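Local coordinates for protein MIPZ (Caulobacter crescentus, PDB 2XJ9) that acts as a division-plane positioning ATPase, a cell division inhibitor whose localized dimerization and binding to the nucleoid drive formation of its gradient, at residues V36-L41 against P69-L74; R50-R55 against L227-T233. The protein carries 1 engineered substitution. Numbering follows the deposited sequence.

How the interactions relate
From the N terminus, strand 36-40 comes first, helix 47-62 follows with residues 50-55, and the chain then returns as strand 70-72. Interaction 1 closes this beta-alpha-beta unit, joining its two strands side by side at the edge of the central parallel sheet. Interaction 2 starts inside that loop and ends far outside it: residues 50-55 of the crossover helix meet 227-233, a late loop beyond strand 213-215, after 171 intervening residues. The two contacts therefore cross rather than nest. They also touch, because Phe52 turns back from the helix onto Pro69 and Val38, so that sheet edge, crossover helix and late loop form successive layers.

Interaction 1: V36-L41 against P69-L74; sequences VAVIDL and PLALNL
The apolar centre is Val38 against Pro69 (CG2 to CB, 3.6 Å), at the edge of the parallel sheet of a P-loop ATPase, where strands 36-40 and 70-72 are joined by a beta-alpha-beta crossover through helix 47-62. Val38 (chi1 t) and Ala71 occupy one sheet face; beta-branched valine suits the extended backbone and fills the space beneath helix 18-30 and Phe52. Ala37, Ile39, Leu70 and Leu72 look to the other face. Small Ala37 allows close packing, its CB 4.4 Å from CB of Leu70; CG1 of Ile39 (chi1 m) lies 4.3 Å from CB of Leu72. Farther along, CD2 of Leu41 approaches CD1 of Leu74 at 4.2 Å.

Residues 36-40 stay extended (phi -97 to -119°, psi 113 to 149°), and Leu41 leaves the strand at -96/7°. The axes of the short parallel segments approach to 4.5 Å with a crossing angle of -24°, in the register Ala37 to Leu70 and Val38 to Ala71. As parallel pairing requires, Leu70 uses both its backbone polar groups: its N donates to Val36 O at 2.8 Å, while Val38 N donates to Leu70 O at 3.2 Å. Leu72 N donates to Val38 O at 2.9 Å. On its other edge, strand 36-40 pairs with 106-110.

At the polar end, Asp40, whose side chain lies about 7 Å from bound magnesium, directs its carboxylate away from 69-74, to the backbone N of Ala42 and Ala49. The strands have parted here: Asp40 N is 4.4 Å from Leu72 O, and a water bridges them, 3.0 Å from Asp40 N and 2.6 Å from Leu72 O.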
loop_
_atom_site.group_PDB
_atom_site.type_symbol
_atom_site.label_atom_id
_atom_site.label_comp_id
_atom_site.label_asym_id
_atom_site.label_seq_id
_atom_site.Cartn_x
_atom_site.Cartn_y
_atom_site.Cartn_z
ATOM N N VAL A 36 25.553 -4.207 6.076
ATOM C CA VAL A 36 24.372 -4.483 5.262
ATOM C C VAL A 36 24.438 -3.913 3.856
ATOM O O VAL A 36 25.056 -2.873 3.620
ATOM C CB VAL A 36 23.078 -3.956 5.919
ATOM C CG1 VAL A 36 21.874 -4.436 5.124
ATOM C CG2 VAL A 36 22.978 -4.417 7.359
ATOM N N ALA A 37 23.789 -4.614 2.931
ATOM C CA ALA A 37 23.506 -4.074 1.607
ATOM C C ALA A 37 21.992 -3.940 1.418
ATOM O O ALA A 37 21.221 -4.839 1.765
ATOM C CB ALA A 37 24.080 -4.962 0.551
ATOM N N VAL A 38 21.564 -2.810 0.872
ATOM C CA VAL A 38 20.144 -2.567 0.674
ATOM C C VAL A 38 19.866 -2.502 -0.801
ATOM O O VAL A 38 20.449 -1.672 -1.509
ATOM C CB VAL A 38 19.683 -1.228 1.303
ATOM C CG1 VAL A 38 18.259 -0.936 0.939
ATOM C CG2 VAL A 38 19.808 -1.256 2.808
ATOM N N ILE A 39 18.968 -3.371 -1.252
ATOM C CA ILE A 39 18.528 -3.384 -2.631
ATOM C C ILE A 39 17.040 -3.133 -2.684
ATOM O O ILE A 39 16.275 -3.874 -2.068
ATOM C CB ILE A 39 18.758 -4.751 -3.264
ATOM C CG1 ILE A 39 20.231 -5.140 -3.173
ATOM C CG2 ILE A 39 18.260 -4.764 -4.704
ATOM C CD1 ILE A 39 20.523 -6.436 -3.834
ATOM N N ASP A 40 16.634 -2.100 -3.427
ATOM C CA ASP A 40 15.232 -1.690 -3.546
ATOM C C ASP A 40 14.723 -2.009 -4.934
ATOM O O ASP A 40 15.169 -1.403 -5.901
ATOM C CB ASP A 40 15.101 -0.180 -3.291
ATOM C CG ASP A 40 13.631 0.310 -3.243
ATOM O OD1 ASP A 40 13.392 1.390 -2.648
ATOM O OD2 ASP A 40 12.716 -0.365 -3.791
ATOM N N LEU A 41 13.789 -2.949 -5.028
ATOM C CA LEU A 41 13.201 -3.337 -6.303
ATOM C C LEU A 41 11.874 -2.647 -6.629
ATOM O O LEU A 41 11.210 -3.022 -7.600
ATOM C CB LEU A 41 12.959 -4.834 -6.332
ATOM C CG LEU A 41 14.112 -5.730 -5.936
ATOM C CD1 LEU A 41 13.786 -7.130 -6.372
ATOM C CD2 LEU A 41 15.377 -5.235 -6.574
ATOM N N PRO A 69 24.140 1.823 5.225
ATOM C CA PRO A 69 24.249 0.514 4.592
ATOM C C PRO A 69 25.001 0.679 3.293
ATOM O O PRO A 69 25.554 1.745 3.056
ATOM C CB PRO A 69 22.787 0.130 4.296
ATOM C CG PRO A 69 21.968 1.319 4.551
ATOM C CD PRO A 69 22.877 2.482 4.873
ATOM N N LEU A 70 25.030 -0.358 2.468
ATOM C CA LEU A 70 25.577 -0.228 1.136
ATOM C C LEU A 70 24.424 -0.253 0.144
ATOM O O LEU A 70 24.075 -1.308 -0.373
ATOM C CB LEU A 70 26.563 -1.353 0.838
ATOM C CG LEU A 70 27.430 -1.144 -0.418
ATOM C CD1 LEU A 70 27.311 -2.302 -1.401
ATOM C CD2 LEU A 70 27.085 0.169 -1.112
ATOM N N ALA A 71 23.828 0.914 -0.105
ATOM C CA ALA A 71 22.698 1.052 -1.030
ATOM C C ALA A 71 23.092 0.754 -2.486
ATOM O O ALA A 71 24.089 1.276 -2.994
ATOM C CB ALA A 71 22.112 2.435 -0.912
ATOM N N LEU A 72 22.291 -0.074 -3.155
ATOM C CA LEU A 72 22.640 -0.571 -4.482
ATOM C C LEU A 72 21.535 -0.373 -5.514
ATOM O O LEU A 72 20.420 -0.872 -5.368
ATOM C CB LEU A 72 22.995 -2.056 -4.405
ATOM C CG LEU A 72 24.456 -2.503 -4.552
ATOM C CD1 LEU A 72 25.451 -1.485 -4.059
ATOM C CD2 LEU A 72 24.664 -3.808 -3.831
ATOM N N ASN A 73 21.854 0.344 -6.580
ATOM C CA ASN A 73 20.885 0.572 -7.632
ATOM C C ASN A 73 21.139 -0.370 -8.777
ATOM O O ASN A 73 22.260 -0.795 -8.985
ATOM C CB ASN A 73 20.987 2.008 -8.135
ATOM C CG ASN A 73 20.755 3.023 -7.043
ATOM O OD1 ASN A 73 19.750 2.973 -6.331
ATOM N ND2 ASN A 73 21.695 3.946 -6.891
ATOM N N LEU A 74 20.101 -0.694 -9.527
ATOM C CA LEU A 74 20.277 -1.505 -10.715
ATOM C C LEU A 74 20.773 -0.652 -11.907
ATOM O O LEU A 74 21.547 -1.141 -12.734
ATOM C CB LEU A 74 18.991 -2.264 -11.045
ATOM C CG LEU A 74 18.141 -2.620 -9.818
ATOM C CD1 LEU A 74 17.196 -3.794 -10.083
ATOM C CD2 LEU A 74 19.018 -2.916 -8.633
HETATM O O HOH W 1 18.504 0.178 -3.930
#

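Interaction 2: R50-R55 against L227-T233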
loop_
_atom_site.group_PDB
_atom_site.type_symbol
_atom_site.label_atom_id
_atom_site.label_comp_id
_atom_site.label_asym_id
_atom_site.label_seq_id
_atom_site.Cartn_x
_atom_site.Cartn_y
_atom_site.Cartn_z
ATOM N N ARG A 50 15.223 6.010 -1.469
ATOM C CA ARG A 50 14.958 7.369 -1.016
ATOM C C ARG A 50 15.309 7.556 0.457
ATOM O O ARG A 50 15.858 8.586 0.829
ATOM C CB ARG A 50 13.483 7.726 -1.236
ATOM C CG ARG A 50 13.030 7.741 -2.706
ATOM C CD ARG A 50 13.114 9.131 -3.354
ATOM N NE ARG A 50 13.978 10.037 -2.598
ATOM C CZ ARG A 50 13.536 11.058 -1.865
ATOM N NH1 ARG A 50 14.391 11.823 -1.194
ATOM N NH2 ARG A 50 12.239 11.320 -1.804
ATOM N N PHE A 51 14.983 6.583 1.306
ATOM C CA PHE A 51 15.308 6.744 2.710
ATOM C C PHE A 51 16.776 7.057 2.862
ATOM O O PHE A 51 17.148 8.023 3.503
ATOM C CB PHE A 51 14.964 5.513 3.535
ATOM C CG PHE A 51 15.308 5.659 4.995
ATOM C CD1 PHE A 51 14.499 6.402 5.841
ATOM C CD2 PHE A 51 16.449 5.074 5.519
ATOM C CE1 PHE A 51 14.827 6.546 7.191
ATOM C CE2 PHE A 51 16.787 5.222 6.864
ATOM C CZ PHE A 51 15.984 5.950 7.700
ATOM N N PHE A 52 17.614 6.247 2.232
ATOM C CA PHE A 52 19.058 6.340 2.424
ATOM C C PHE A 52 19.727 7.468 1.644
ATOM O O PHE A 52 20.761 7.985 2.063
ATOM C CB PHE A 52 19.726 4.986 2.190
ATOM C CG PHE A 52 19.375 3.970 3.230
ATOM C CD1 PHE A 52 18.525 2.926 2.944
ATOM C CD2 PHE A 52 19.867 4.089 4.518
ATOM C CE1 PHE A 52 18.194 2.004 3.911
ATOM C CE2 PHE A 52 19.543 3.181 5.488
ATOM C CZ PHE A 52 18.704 2.135 5.189
ATOM N N GLU A 53 19.143 7.874 0.524
ATOM C CA GLU A 53 19.559 9.147 -0.065
ATOM C C GLU A 53 19.331 10.329 0.892
ATOM O O GLU A 53 20.127 11.265 0.909
ATOM C CB GLU A 53 18.857 9.407 -1.389
ATOM C CG GLU A 53 19.148 8.366 -2.427
ATOM C CD GLU A 53 18.327 8.551 -3.682
ATOM O OE1 GLU A 53 17.421 9.438 -3.675
ATOM O OE2 GLU A 53 18.598 7.799 -4.661
ATOM N N ASN A 54 18.256 10.282 1.681
ATOM C CA ASN A 54 17.986 11.326 2.654
ATOM C C ASN A 54 18.946 11.243 3.830
ATOM O O ASN A 54 19.284 12.262 4.428
ATOM C CB ASN A 54 16.536 11.256 3.162
ATOM C CG ASN A 54 15.504 11.447 2.054
ATOM O OD1 ASN A 54 15.737 12.168 1.086
ATOM N ND2 ASN A 54 14.354 10.793 2.201
ATOM N N ARG A 55 19.375 10.027 4.166
ATOM C CA ARG A 55 20.293 9.822 5.281
ATOM C C ARG A 55 21.636 10.392 4.906
ATOM O O ARG A 55 22.225 11.194 5.636
ATOM C CB ARG A 55 20.444 8.339 5.564
ATOM C CG ARG A 55 21.221 7.986 6.828
ATOM C CD ARG A 55 21.074 6.497 7.085
ATOM N NE ARG A 55 21.717 6.041 8.302
ATOM C CZ ARG A 55 21.089 5.821 9.450
ATOM N NH1 ARG A 55 19.800 6.031 9.551
ATOM N NH2 ARG A 55 21.754 5.397 10.511
ATOM N N LEU A 227 10.421 10.190 10.745
ATOM C CA LEU A 227 11.812 10.553 10.477
ATOM C C LEU A 227 12.248 10.286 9.033
ATOM O O LEU A 227 13.410 10.501 8.665
ATOM C CB LEU A 227 12.738 9.835 11.452
ATOM C CG LEU A 227 12.458 10.161 12.909
ATOM C CD1 LEU A 227 13.251 9.260 13.839
ATOM C CD2 LEU A 227 12.796 11.614 13.140
ATOM N N PHE A 228 11.319 9.835 8.204
ATOM C CA PHE A 228 11.666 9.492 6.833
ATOM C C PHE A 228 12.357 10.613 6.079
ATOM O O PHE A 228 13.258 10.371 5.296
ATOM C CB PHE A 228 10.436 9.044 6.070
ATOM C CG PHE A 228 10.655 8.905 4.596
ATOM C CD1 PHE A 228 11.009 7.685 4.044
ATOM C CD2 PHE A 228 10.482 9.990 3.747
ATOM C CE1 PHE A 228 11.178 7.555 2.674
ATOM C CE2 PHE A 228 10.669 9.859 2.364
ATOM C CZ PHE A 228 11.017 8.646 1.839
ATOM N N PRO A 229 11.920 11.852 6.284
ATOM C CA PRO A 229 12.568 12.911 5.494
ATOM C C PRO A 229 14.062 13.082 5.807
ATOM O O PRO A 229 14.793 13.631 4.984
ATOM C CB PRO A 229 11.781 14.172 5.883
ATOM C CG PRO A 229 10.454 13.651 6.334
ATOM C CD PRO A 229 10.711 12.322 6.982
ATOM N N PHE A 230 14.500 12.618 6.975
ATOM C CA PHE A 230 15.889 12.777 7.394
ATOM C C PHE A 230 16.685 11.517 7.124
ATOM O O PHE A 230 17.910 11.524 7.171
ATOM C CB PHE A 230 15.962 13.058 8.881
ATOM C CG PHE A 230 15.084 14.182 9.327
ATOM C CD1 PHE A 230 14.085 13.966 10.255
ATOM C CD2 PHE A 230 15.255 15.453 8.814
ATOM C CE1 PHE A 230 13.286 14.996 10.667
ATOM C CE2 PHE A 230 14.453 16.484 9.226
ATOM C CZ PHE A 230 13.471 16.255 10.153
ATOM N N GLY A 231 15.977 10.434 6.843
ATOM C CA GLY A 231 16.618 9.153 6.684
ATOM C C GLY A 231 17.208 8.744 8.010
ATOM O O GLY A 231 18.366 8.443 8.079
ATOM N N LEU A 232 16.402 8.764 9.062
ATOM C CA LEU A 232 16.814 8.295 10.372
ATOM C C LEU A 232 15.737 7.355 10.926
ATOM O O LEU A 232 14.622 7.296 10.396
ATOM C CB LEU A 232 16.990 9.477 11.321
ATOM C CG LEU A 232 17.857 10.700 10.983
ATOM C CD1 LEU A 232 17.653 11.809 12.020
ATOM C CD2 LEU A 232 19.317 10.332 10.902
ATOM N N THR A 233 16.065 6.625 11.994
ATOM C CA THR A 233 15.087 5.777 12.685
ATOM C C THR A 233 15.273 5.896 14.202
ATOM O O THR A 233 16.158 6.623 14.652
ATOM C CB THR A 233 15.230 4.304 12.261
ATOM O OG1 THR A 233 16.328 3.716 12.956
ATOM C CG2 THR A 233 15.484 4.195 10.776
#
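Phe51, Phe228 and Gly231 make the core of this contact between helix 47-62 and a late loop. The Phe51 ring lies beneath the loop backbone: Gly231 CA sits over its face, 3.5 Å from the ring centroid, in a CH-pi contact. Glycine is the fitting residue, since its backbone has positive phi and a CB would run into Phe51 O and Arg55 N. Phe228 meets the edge of Phe51, CD1 to CD1 at 4.1 Å, and offers a ring face to Asn54 ND2, which also makes a weak hydrogen bond to Phe228 O (3.3 Å). Arg55 is long enough to reach Gly231 O with NH1 at 3.2 Å, while its NH2 forms a salt bridge with Asp236. In the dimer, Arg50 forms a salt bridge with Asp141 of the second subunit, and Val138 of that subunit packs on Phe228, whose side chain lies about 7 Å from bound AGS. Such a loop beside nucleotide and partner is consistent with the nucleotide-sandwich dimer of ParA/MinD-type ATPases.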